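Local coordinates for protein particle-associated lyase (Acinetobacter bacteriophage AP22, PDB 4Y9V) that is a trimeric phage tailspike that binds the capsular saccharide of Acinetobacter baumannii and probably cleaves it as a lyase with a pectin lyase-like beta-helix, at residues Gln136-Ala141 with Asn183-Phe188; Leu152-Thr157 with Glu173-Ala178. All coordinates share one frame; numbering follows the deposited sequence.

Contact 1 (Gln136-Ala141 with Asn183-Phe188); sequences QSFDVA and NTVKFF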
loop_
_atom_site.group_PDB
_atom_site.type_symbol
_atom_site.label_atom_id
_atom_site.label_comp_id
_atom_site.label_asym_id
_atom_site.label_seq_id
_atom_site.Cartn_x
_atom_site.Cartn_y
_atom_site.Cartn_z
ATOM N N GLN A 136 4.498 23.529 -16.832
ATOM C CA GLN A 136 4.949 22.404 -17.654
ATOM C C GLN A 136 5.817 22.900 -18.811
ATOM O O GLN A 136 6.064 22.149 -19.759
ATOM C CB GLN A 136 3.811 21.538 -18.161
ATOM C CG GLN A 136 2.852 22.249 -19.110
ATOM C CD GLN A 136 1.663 21.375 -19.466
ATOM O OE1 GLN A 136 1.820 20.355 -20.150
ATOM N NE2 GLN A 136 0.500 21.690 -18.976
ATOM N N SER A 137 6.288 24.135 -18.734
ATOM C CA SER A 137 7.158 24.693 -19.752
ATOM C C SER A 137 7.950 25.820 -19.115
ATOM O O SER A 137 7.605 26.368 -18.077
ATOM C CB SER A 137 6.395 25.240 -20.960
ATOM O OG SER A 137 5.510 26.287 -20.509
ATOM N N PHE A 138 9.031 26.196 -19.835
ATOM C CA PHE A 138 9.837 27.342 -19.433
ATOM C C PHE A 138 10.560 27.825 -20.697
ATOM O O PHE A 138 10.884 27.044 -21.595
ATOM C CB PHE A 138 10.820 27.029 -18.314
ATOM C CG PHE A 138 11.763 25.884 -18.569
ATOM C CD1 PHE A 138 11.413 24.593 -18.228
ATOM C CD2 PHE A 138 13.030 26.084 -19.129
ATOM C CE1 PHE A 138 12.258 23.539 -18.406
ATOM C CE2 PHE A 138 13.877 25.006 -19.338
ATOM C CZ PHE A 138 13.507 23.715 -18.996
ATOM N N ASP A 139 10.874 29.112 -20.700
ATOM C CA ASP A 139 11.702 29.676 -21.741
ATOM C C ASP A 139 13.168 29.607 -21.274
ATOM O O ASP A 139 13.466 29.666 -20.088
ATOM C CB ASP A 139 11.338 31.140 -21.990
ATOM C CG ASP A 139 9.967 31.318 -22.553
ATOM O OD1 ASP A 139 9.345 30.325 -23.071
ATOM O OD2 ASP A 139 9.425 32.457 -22.431
ATOM N N VAL A 140 14.050 29.530 -22.267
ATOM C CA VAL A 140 15.492 29.556 -22.049
ATOM C C VAL A 140 16.088 30.692 -22.866
ATOM O O VAL A 140 15.505 31.188 -23.817
ATOM C CB VAL A 140 16.168 28.217 -22.398
ATOM C CG1 VAL A 140 15.675 27.122 -21.441
ATOM C CG2 VAL A 140 15.916 27.843 -23.841
ATOM N N ALA A 141 17.336 31.038 -22.527
ATOM C CA ALA A 141 18.074 32.018 -23.311
ATOM C C ALA A 141 18.499 31.430 -24.676
ATOM O O ALA A 141 18.661 32.228 -25.616
ATOM C CB ALA A 141 19.245 32.538 -22.540
ATOM N N ASN A 183 12.417 29.481 -28.245
ATOM C CA ASN A 183 13.119 29.328 -26.979
ATOM C C ASN A 183 12.208 28.805 -25.872
ATOM O O ASN A 183 12.620 28.835 -24.700
ATOM C CB ASN A 183 13.766 30.657 -26.551
ATOM C CG ASN A 183 15.114 30.876 -27.315
ATOM O OD1 ASN A 183 15.857 29.936 -27.761
ATOM N ND2 ASN A 183 15.545 32.086 -27.379
ATOM N N THR A 184 11.063 28.249 -26.207
ATOM C CA THR A 184 10.150 27.682 -25.222
ATOM C C THR A 184 10.301 26.160 -25.181
ATOM O O THR A 184 10.109 25.469 -26.200
ATOM C CB THR A 184 8.705 28.059 -25.542
ATOM O OG1 THR A 184 8.575 29.500 -25.495
ATOM C CG2 THR A 184 7.751 27.462 -24.501
ATOM N N VAL A 185 10.628 25.654 -24.008
ATOM C CA VAL A 185 10.815 24.232 -23.750
ATOM C C VAL A 185 9.609 23.718 -22.981
ATOM O O VAL A 185 9.377 24.155 -21.841
ATOM C CB VAL A 185 12.092 24.017 -22.944
ATOM C CG1 VAL A 185 12.301 22.528 -22.644
ATOM C CG2 VAL A 185 13.295 24.598 -23.689
ATOM N N LYS A 186 8.814 22.837 -23.588
ATOM C CA LYS A 186 7.745 22.152 -22.855
ATOM C C LYS A 186 8.327 20.855 -22.345
ATOM O O LYS A 186 9.031 20.155 -23.120
ATOM C CB LYS A 186 6.549 21.919 -23.776
ATOM C CG LYS A 186 5.319 21.404 -23.053
ATOM C CD LYS A 186 4.090 21.331 -23.940
ATOM C CE LYS A 186 2.830 20.983 -23.161
ATOM N NZ LYS A 186 1.631 20.914 -24.004
ATOM N N PHE A 187 8.086 20.518 -21.090
ATOM C CA PHE A 187 8.632 19.299 -20.495
ATOM C C PHE A 187 7.483 18.449 -19.965
ATOM O O PHE A 187 6.387 18.921 -19.717
ATOM C CB PHE A 187 9.687 19.611 -19.416
ATOM C CG PHE A 187 9.167 20.360 -18.203
ATOM C CD1 PHE A 187 9.134 21.735 -18.151
ATOM C CD2 PHE A 187 8.706 19.646 -17.094
ATOM C CE1 PHE A 187 8.677 22.398 -17.023
ATOM C CE2 PHE A 187 8.257 20.286 -15.986
ATOM C CZ PHE A 187 8.231 21.666 -15.952
ATOM N N PHE A 188 7.769 17.156 -19.779
ATOM C CA PHE A 188 6.784 16.241 -19.251
ATOM C C PHE A 188 6.627 16.421 -17.744
ATOM O O PHE A 188 7.611 16.523 -16.987
ATOM C CB PHE A 188 7.180 14.799 -19.573
ATOM C CG PHE A 188 6.961 14.466 -21.026
ATOM C CD1 PHE A 188 5.698 14.261 -21.520
ATOM C CD2 PHE A 188 8.040 14.341 -21.903
ATOM C CE1 PHE A 188 5.487 13.929 -22.858
ATOM C CE2 PHE A 188 7.842 14.016 -23.227
ATOM C CZ PHE A 188 6.555 13.787 -23.704
HETATM O O HOH W 1 3.856 18.589 -20.774
HETATM O O HOH W 2 18.231 32.424 -28.468
#

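Contact 2 (Leu152-Thr157 with Glu173-Ala178); sequences LVIYCT and EFVEVA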
loop_
_atom_site.group_PDB
_atom_site.type_symbol
_atom_site.label_atom_id
_atom_site.label_comp_id
_atom_site.label_asym_id
_atom_site.label_seq_id
_atom_site.Cartn_x
_atom_site.Cartn_y
_atom_site.Cartn_z
ATOM N N LEU A 152 17.290 17.236 -19.235
ATOM C CA LEU A 152 17.821 18.501 -18.790
ATOM C C LEU A 152 17.791 18.554 -17.251
ATOM O O LEU A 152 16.981 17.897 -16.591
ATOM C CB LEU A 152 17.040 19.708 -19.330
ATOM C CG LEU A 152 16.886 19.747 -20.860
ATOM C CD1 LEU A 152 16.093 21.014 -21.230
ATOM C CD2 LEU A 152 18.211 19.705 -21.584
ATOM N N VAL A 153 18.687 19.371 -16.716
ATOM C CA VAL A 153 18.720 19.667 -15.286
ATOM C C VAL A 153 18.478 21.163 -15.131
ATOM O O VAL A 153 19.182 21.987 -15.710
ATOM C CB VAL A 153 20.075 19.318 -14.648
ATOM C CG1 VAL A 153 19.967 19.436 -13.129
ATOM C CG2 VAL A 153 20.565 17.931 -15.067
ATOM N N ILE A 154 17.471 21.511 -14.315
ATOM C CA ILE A 154 17.292 22.859 -13.825
ATOM C C ILE A 154 18.042 22.901 -12.499
ATOM O O ILE A 154 17.808 22.058 -11.642
ATOM C CB ILE A 154 15.789 23.156 -13.600
ATOM C CG1 ILE A 154 14.990 23.024 -14.876
ATOM C CG2 ILE A 154 15.596 24.527 -12.924
ATOM C CD1 ILE A 154 13.478 22.943 -14.685
ATOM N N TYR A 155 18.954 23.860 -12.304
ATOM C CA TYR A 155 19.759 23.867 -11.083
ATOM C C TYR A 155 20.064 25.281 -10.654
ATOM O O TYR A 155 20.521 26.099 -11.454
ATOM C CB TYR A 155 21.076 23.072 -11.288
ATOM C CG TYR A 155 21.880 22.876 -10.022
ATOM C CD1 TYR A 155 21.513 21.939 -9.069
ATOM C CD2 TYR A 155 22.992 23.657 -9.761
ATOM C CE1 TYR A 155 22.224 21.758 -7.905
ATOM C CE2 TYR A 155 23.730 23.473 -8.594
ATOM C CZ TYR A 155 23.358 22.530 -7.667
ATOM O OH TYR A 155 24.124 22.397 -6.535
ATOM N N CYS A 156 19.810 25.556 -9.379
ATOM C CA CYS A 156 20.174 26.850 -8.779
ATOM C C CYS A 156 21.519 26.724 -8.088
ATOM O O CYS A 156 21.698 25.927 -7.193
ATOM C CB CYS A 156 19.107 27.240 -7.774
ATOM S SG CYS A 156 19.453 28.830 -6.960
ATOM N N THR A 157 22.472 27.587 -8.521
ATOM C CA THR A 157 23.821 27.496 -7.975
ATOM C C THR A 157 23.987 28.151 -6.620
ATOM O O THR A 157 25.043 28.007 -5.999
ATOM C CB THR A 157 24.828 28.063 -9.002
ATOM O OG1 THR A 157 24.488 29.397 -9.322
ATOM C CG2 THR A 157 24.843 27.274 -10.296
ATOM N N GLU A 173 15.834 20.285 -10.430
ATOM C CA GLU A 173 15.148 19.044 -10.747
ATOM C C GLU A 173 15.562 18.576 -12.146
ATOM O O GLU A 173 16.100 19.349 -12.937
ATOM C CB GLU A 173 13.614 19.193 -10.640
ATOM C CG GLU A 173 13.010 20.242 -11.548
ATOM C CD GLU A 173 11.628 20.611 -11.018
ATOM O OE1 GLU A 173 11.556 21.364 -9.994
ATOM O OE2 GLU A 173 10.605 20.119 -11.549
ATOM N N PHE A 174 15.267 17.331 -12.435
ATOM C CA PHE A 174 15.454 16.757 -13.743
ATOM C C PHE A 174 14.154 16.804 -14.530
ATOM O O PHE A 174 13.087 16.553 -13.963
ATOM C CB PHE A 174 15.885 15.292 -13.640
ATOM C CG PHE A 174 17.196 15.044 -12.918
ATOM C CD1 PHE A 174 18.197 15.998 -12.845
ATOM C CD2 PHE A 174 17.422 13.798 -12.325
ATOM C CE1 PHE A 174 19.406 15.712 -12.195
ATOM C CE2 PHE A 174 18.624 13.524 -11.673
ATOM C CZ PHE A 174 19.598 14.491 -11.616
ATOM N N VAL A 175 14.245 17.109 -15.833
ATOM C CA VAL A 175 13.099 17.094 -16.706
ATOM C C VAL A 175 13.476 16.387 -18.020
ATOM O O VAL A 175 14.635 16.371 -18.411
ATOM C CB VAL A 175 12.511 18.493 -16.995
ATOM C CG1 VAL A 175 12.119 19.192 -15.687
ATOM C CG2 VAL A 175 13.476 19.348 -17.808
ATOM N N GLU A 176 12.451 15.857 -18.677
ATOM C CA GLU A 176 12.564 15.367 -20.052
ATOM C C GLU A 176 11.753 16.274 -20.971
ATOM O O GLU A 176 10.608 16.606 -20.706
ATOM C CB GLU A 176 12.093 13.922 -20.184
ATOM C CG GLU A 176 12.223 13.422 -21.616
ATOM C CD GLU A 176 11.936 11.952 -21.750
ATOM O OE1 GLU A 176 12.830 11.192 -21.381
ATOM O OE2 GLU A 176 10.863 11.599 -22.206
ATOM N N VAL A 177 12.395 16.676 -22.076
ATOM C CA VAL A 177 11.786 17.603 -23.010
ATOM C C VAL A 177 10.698 16.916 -23.837
ATOM O O VAL A 177 10.930 15.882 -24.465
ATOM C CB VAL A 177 12.867 18.187 -23.927
ATOM C CG1 VAL A 177 12.247 19.108 -24.975
ATOM C CG2 VAL A 177 13.891 18.930 -23.105
ATOM N N ALA A 178 9.523 17.541 -23.866
ATOM C CA ALA A 178 8.399 17.140 -24.696
ATOM C C ALA A 178 8.394 17.836 -26.055
ATOM O O ALA A 178 8.036 17.234 -27.065
ATOM C CB ALA A 178 7.094 17.375 -23.972
#

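Contact 1 (Gln136-Ala141 with Asn183-Phe188)
Phe138 and Phe187 meet beside the face of an antiparallel strand pair that carries Phe138 and Val185; the ring of Phe187 comes up to it, and the two side chains cross at about a right angle. The ring planes stand at 45°, with CE1 of Phe187 near the plane of the Phe138 ring at its edge; CE1 of Phe138 comes within 3.6 Å of CD1 of Phe187. Each ring also takes a C-H over a face. Val185, lying alongside Phe138 and pointing the same way, sets CB over that ring 4.3 Å from its centroid, while Phe187 receives CA of Gln136 over one face of its ring; chi1 of 64° puts its CG between backbone N and carbonyl carbon. Val140 extends the apolar row, CG1 reaching CG2 of Val185 at 4.1 Å.

The face of Asp139, Thr184 and Lys186 is polar. OG1 of Thr184 donates to OD1 of Asp139 over 2.7 Å, meeting the carboxylate from above its plane. At the end of the pair Gln136 runs beside Lys186, with OE1 of Gln136 3.2 Å from CE of Lys186. One water donates to both OE1 of Gln136 and O of Phe187. Phe138 and Val185 form the hydrogen-bonded pair, N to O in both directions, and further backbone bonds run from Phe187 N to Gln136 O and from Val140 N to Asn183 O.

The chemistry is thus two-sided: aromatic and aliphatic groups are buried together, whereas across the sheet Asp139 is paid by the Thr184 hydroxyl and Lys186 by a salt bridge to Glu328 of the second subunit, the water linking two neutral oxygens.

Contact 2 (Leu152-Thr157 with Glu173-Ala178)
Leu152 lays its CD1 against CG2 of Val177 at 3.6 Å, the closest apolar approach between the two strands, and its CG also lies near the same methyl. The two side chains cross at a slant. Leu152 CG sits anti to the carbonyl carbon, beside the backbone N (chi1 -54°), and CB remains against CG2 of Val175 at 3.9 Å. Val175 therefore serves two neighbours with its two branches: CG2 faces Leu152, while CG1 meets CD1 of Ile154 at 4.1 Å. Ile154 in turn runs alongside Glu173, in the same direction, with its CD1 near the aliphatic CG of the acid. The carboxylate of this buried glutamate is satisfied beyond the pair, OE1 by the hydroxyl of Tyr195 and OE2 by the backbone N of Tyr192.

On the reverse face Val153 and Phe174 lie side by side. Both methyls of the valine reach the CD1-CE1 side of the ring: CG1 lies in its plane at the edge, and CG2 approaches obliquely, 3.8 Å from CD1. Trp151 meets the same ring edge-to-face, and Val153 is covered by Leu204 and Val206 of the adjoining strand.

Between the two faces the backbones pair antiparallel. Leu152 pairs with Val175 through reciprocal N-H to O bonds, and Ile154 N donates to Glu173 O over 2.9 Å; Val153 and Phe174 between them form the non-hydrogen-bonded pair. The strand axes make an angle of 146°, and the pairing runs on beyond Glu173 through a backbone bond between Cys156 and Lys171. This is an antiparallel strand pair within the Ig-like domain of the tailspike, with strand 201-207 on the other side of 151-156 and strand 184-187 beside 172-181.

Overall arrangement
Contact 1 and contact 2 have centres 10 Å apart and belong to the same Ig-like region, where 152-157 with 173-178 is nested within the chain loop closed by 136-141 with 183-188. Strands 172-181 and 184-187 follow each other in the chain, and strand 172-181 of contact 2 runs beside strand 184-187 of contact 1: Lys186 O lies 2.8 Å from Ala178 N, and Phe188 N 3.0 Å from Glu176 O, both probable hydrogen bonds. Both contacts also touch the second subunit of the trimer. Neither contact includes a glycan-pocket residue, but Arg166, Tyr168 and Tyr169 of that pocket lie on the connection between the two strands of contact 2.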